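Local coordinates for protein phosphatase Slingshot homolog 2 (Homo sapiens, PDB 2NT2), which removes phosphate from phosphorylated cofilin through its dual-specificity phosphatase catalytic domain, thereby activating cofilin and promoting actin filament disassembly, at residues 29-34 with 45-50. The protein carries 1 engineered substitution. Sequence-based numbering, arbitrary orientation.
Sequences GVRYIL and PGVFEY
The parallel strand pair at one edge of the mixed central sheet in this dual-specificity phosphatase domain forms where Ile33 and Tyr32 of strand 30-35 meet Tyr50 and Glu49 of the outermost strand 49-52. Two backbone bonds set the register: Glu49 N donates to Arg31 O at 3.0 Å, and Ile33 N donates to Glu49 O at 2.9 Å, so the backbone N and O of Glu49 both face the inner strand. On one side of the sheet the chain of Glu49 runs beside the Tyr32 ring, its carboxylate plane turned 66° from that ring, while Tyr32 also packs on Ala77 of helix 67-79. On the side of Ile33 and Tyr50, Leu25 of helix 22-27 touches Ile33 and Phe48. Here Ile33 carries the contact. Its extended chain (CD1 anti to CA, chi2 178°) brings CD1 within 3.7 Å of Phe48 CG and within 3.4 Å of Tyr50 CE2, joining the two rings. The Tyr50 hydroxyl is held by the backbone N of Phe44. Phe48 turns a ring edge to the inner strand, with CE2 3.3 Å from Val30 O near the ring plane. The Arg31 chain is bent at chi2 and chi3, and its guanidinium ends beside Val47, in the loop leading into strand 49-52. There NH2 donates, within the guanidinium plane, to Val47 O at 3.3 Å, approaching from above the carbonyl plane.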
ATOM      1  N   GLY A  29     -15.755  -0.448  -5.476  1.00 18.25           N
ATOM      2  CA  GLY A  29     -16.183  -0.800  -4.137  1.00 22.21           C
ATOM      3  C   GLY A  29     -15.202  -0.397  -3.054  1.00 24.61           C
ATOM      4  O   GLY A  29     -15.164  -1.007  -1.982  1.00 30.92           O
ATOM      5  N   VAL A  30     -14.388   0.620  -3.323  1.00 20.63           N
ATOM      6  CA  VAL A  30     -13.413   1.103  -2.356  1.00 15.01           C
ATOM      7  C   VAL A  30     -14.073   2.049  -1.362  1.00 19.51           C
ATOM      8  O   VAL A  30     -14.926   2.852  -1.749  1.00 23.25           O
ATOM      9  CB  VAL A  30     -12.248   1.845  -3.038  1.00 16.22           C
ATOM     10  CG1 VAL A  30     -11.300   2.370  -1.968  1.00 11.53           C
ATOM     11  CG2 VAL A  30     -11.524   0.956  -4.033  1.00 10.88           C
ATOM     12  N   ARG A  31     -13.713   1.974  -0.083  1.00 17.82           N
ATOM     13  CA  ARG A  31     -14.254   2.911   0.899  1.00 23.76           C
ATOM     14  C   ARG A  31     -13.161   3.334   1.880  1.00 22.23           C
ATOM     15  O   ARG A  31     -13.336   4.289   2.634  1.00 33.75           O
ATOM     16  CB  ARG A  31     -15.441   2.340   1.673  1.00 27.42           C
ATOM     17  CG  ARG A  31     -16.336   1.394   0.907  1.00 29.32           C
ATOM     18  CD  ARG A  31     -17.360   2.081   0.029  1.00 38.65           C
ATOM     19  NE  ARG A  31     -17.324   3.536   0.106  1.00 40.32           N
ATOM     20  CZ  ARG A  31     -18.158   4.334  -0.553  1.00 35.15           C
ATOM     21  NH1 ARG A  31     -19.100   3.815  -1.331  1.00 30.50           N
ATOM     22  NH2 ARG A  31     -18.053   5.650  -0.427  1.00 37.15           N
ATOM     23  N   TYR A  32     -12.062   2.599   1.842  1.00 18.93           N
ATOM     24  CA  TYR A  32     -10.893   2.872   2.660  1.00 19.83           C
ATOM     25  C   TYR A  32      -9.733   3.291   1.759  1.00 21.68           C
ATOM     26  O   TYR A  32      -9.510   2.700   0.704  1.00 18.50           O
ATOM     27  CB  TYR A  32     -10.484   1.642   3.471  1.00 24.23           C
ATOM     28  CG  TYR A  32     -11.532   1.140   4.430  1.00 30.10           C
ATOM     29  CD1 TYR A  32     -12.496   0.228   4.017  1.00 29.33           C
ATOM     30  CD2 TYR A  32     -11.556   1.576   5.749  1.00 31.23           C
ATOM     31  CE1 TYR A  32     -13.462  -0.242   4.887  1.00 22.20           C
ATOM     32  CE2 TYR A  32     -12.524   1.107   6.621  1.00 31.91           C
ATOM     33  CZ  TYR A  32     -13.470   0.202   6.187  1.00 26.90           C
ATOM     34  OH  TYR A  32     -14.428  -0.255   7.066  1.00 29.74           O
ATOM     35  N   ILE A  33      -8.996   4.311   2.180  1.00 17.72           N
ATOM     36  CA  ILE A  33      -7.851   4.741   1.386  1.00 15.60           C
ATOM     37  C   ILE A  33      -6.622   4.932   2.270  1.00 17.19           C
ATOM     38  O   ILE A  33      -6.641   5.741   3.194  1.00 16.86           O
ATOM     39  CB  ILE A  33      -8.133   6.042   0.626  1.00 18.27           C
ATOM     40  CG1 ILE A  33      -9.357   5.986  -0.290  1.00 18.45           C
ATOM     41  CG2 ILE A  33      -6.902   6.466  -0.165  1.00 21.53           C
ATOM     42  CD1 ILE A  33      -9.637   7.305  -0.982  1.00 15.91           C
ATOM     43  N   LEU A  34      -5.596   4.153   1.950  1.00 16.52           N
ATOM     44  CA  LEU A  34      -4.278   4.253   2.546  1.00 14.56           C
ATOM     45  C   LEU A  34      -3.375   5.123   1.664  1.00 20.94           C
ATOM     46  O   LEU A  34      -2.889   4.712   0.611  1.00 10.59           O
ATOM     47  CB  LEU A  34      -3.668   2.873   2.753  1.00 15.25           C
ATOM     48  CG  LEU A  34      -2.351   2.806   3.527  1.00 16.02           C
ATOM     49  CD1 LEU A  34      -2.405   3.677   4.771  1.00 15.36           C
ATOM     50  CD2 LEU A  34      -2.028   1.360   3.884  1.00 13.20           C
ATOM     51  N   PRO A  45     -12.534  13.699   1.620  1.00 35.77           N
ATOM     52  CA  PRO A  45     -12.925  13.488   3.025  1.00 40.15           C
ATOM     53  C   PRO A  45     -14.440  13.600   3.170  1.00 45.29           C
ATOM     54  O   PRO A  45     -15.046  14.568   2.705  1.00 57.56           O
ATOM     55  CB  PRO A  45     -12.217  14.613   3.772  1.00 36.31           C
ATOM     56  CG  PRO A  45     -11.199  15.156   2.828  1.00 34.24           C
ATOM     57  CD  PRO A  45     -11.762  14.936   1.447  1.00 34.36           C
ATOM     58  N   GLY A  46     -15.071  12.611   3.794  1.00 45.32           N
ATOM     59  CA  GLY A  46     -16.528  12.588   3.857  1.00 46.37           C
ATOM     60  C   GLY A  46     -17.113  11.549   2.915  1.00 46.54           C
ATOM     61  O   GLY A  46     -18.296  11.213   2.984  1.00 42.22           O
ATOM     62  N   VAL A  47     -16.273  11.041   2.019  1.00 38.54           N
ATOM     63  CA  VAL A  47     -16.631   9.930   1.147  1.00 28.94           C
ATOM     64  C   VAL A  47     -15.886   8.676   1.588  1.00 27.07           C
ATOM     65  O   VAL A  47     -16.459   7.588   1.669  1.00 29.35           O
ATOM     66  CB  VAL A  47     -16.305  10.225  -0.329  1.00 27.80           C
ATOM     67  CG1 VAL A  47     -16.779   9.087  -1.222  1.00 20.13           C
ATOM     68  CG2 VAL A  47     -16.932  11.545  -0.761  1.00 27.37           C
ATOM     69  N   PHE A  48     -14.590   8.830   1.864  1.00 20.02           N
ATOM     70  CA  PHE A  48     -13.777   7.684   2.240  1.00 19.63           C
ATOM     71  C   PHE A  48     -13.083   7.875   3.584  1.00 22.82           C
ATOM     72  O   PHE A  48     -12.736   8.992   3.960  1.00 26.80           O
ATOM     73  CB  PHE A  48     -12.731   7.393   1.162  1.00 16.35           C
ATOM     74  CG  PHE A  48     -13.288   7.316  -0.248  1.00 15.35           C
ATOM     75  CD1 PHE A  48     -13.277   8.428  -1.067  1.00 11.76           C
ATOM     76  CD2 PHE A  48     -13.811   6.133  -0.743  1.00 18.92           C
ATOM     77  CE1 PHE A  48     -13.770   8.363  -2.360  1.00 12.57           C
ATOM     78  CE2 PHE A  48     -14.308   6.057  -2.030  1.00 16.98           C
ATOM     79  CZ  PHE A  48     -14.287   7.176  -2.838  1.00 16.46           C
ATOM     80  N   GLU A  49     -12.896   6.761   4.278  1.00 25.55           N
ATOM     81  CA  GLU A  49     -12.090   6.668   5.483  1.00 31.64           C
ATOM     82  C   GLU A  49     -10.604   6.631   5.122  1.00 29.14           C
ATOM     83  O   GLU A  49     -10.185   5.740   4.378  1.00 22.13           O
ATOM     84  CB  GLU A  49     -12.469   5.399   6.241  1.00 39.67           C
ATOM     85  CG  GLU A  49     -13.065   5.657   7.614  1.00 48.27           C
ATOM     86  CD  GLU A  49     -12.497   4.698   8.646  1.00 52.03           C
ATOM     87  OE1 GLU A  49     -11.268   4.701   8.867  1.00 50.94           O
ATOM     88  OE2 GLU A  49     -13.292   3.938   9.235  1.00 60.11           O
ATOM     89  N   TYR A  50      -9.843   7.580   5.650  1.00 27.25           N
ATOM     90  CA  TYR A  50      -8.444   7.754   5.297  1.00 22.48           C
ATOM     91  C   TYR A  50      -7.489   7.349   6.416  1.00 23.69           C
ATOM     92  O   TYR A  50      -7.803   7.493   7.594  1.00 23.77           O
ATOM     93  CB  TYR A  50      -8.158   9.211   4.908  1.00 21.71           C
ATOM     94  CG  TYR A  50      -8.682   9.572   3.538  1.00 18.86           C
ATOM     95  CD1 TYR A  50      -9.912  10.206   3.404  1.00 14.77           C
ATOM     96  CD2 TYR A  50      -7.959   9.277   2.390  1.00 10.94           C
ATOM     97  CE1 TYR A  50     -10.399  10.537   2.159  1.00 11.39           C
ATOM     98  CE2 TYR A  50      -8.451   9.610   1.141  1.00 10.65           C
ATOM     99  CZ  TYR A  50      -9.672  10.239   1.032  1.00 12.21           C
ATOM    100  OH  TYR A  50     -10.173  10.579  -0.203  1.00 19.41           O
TER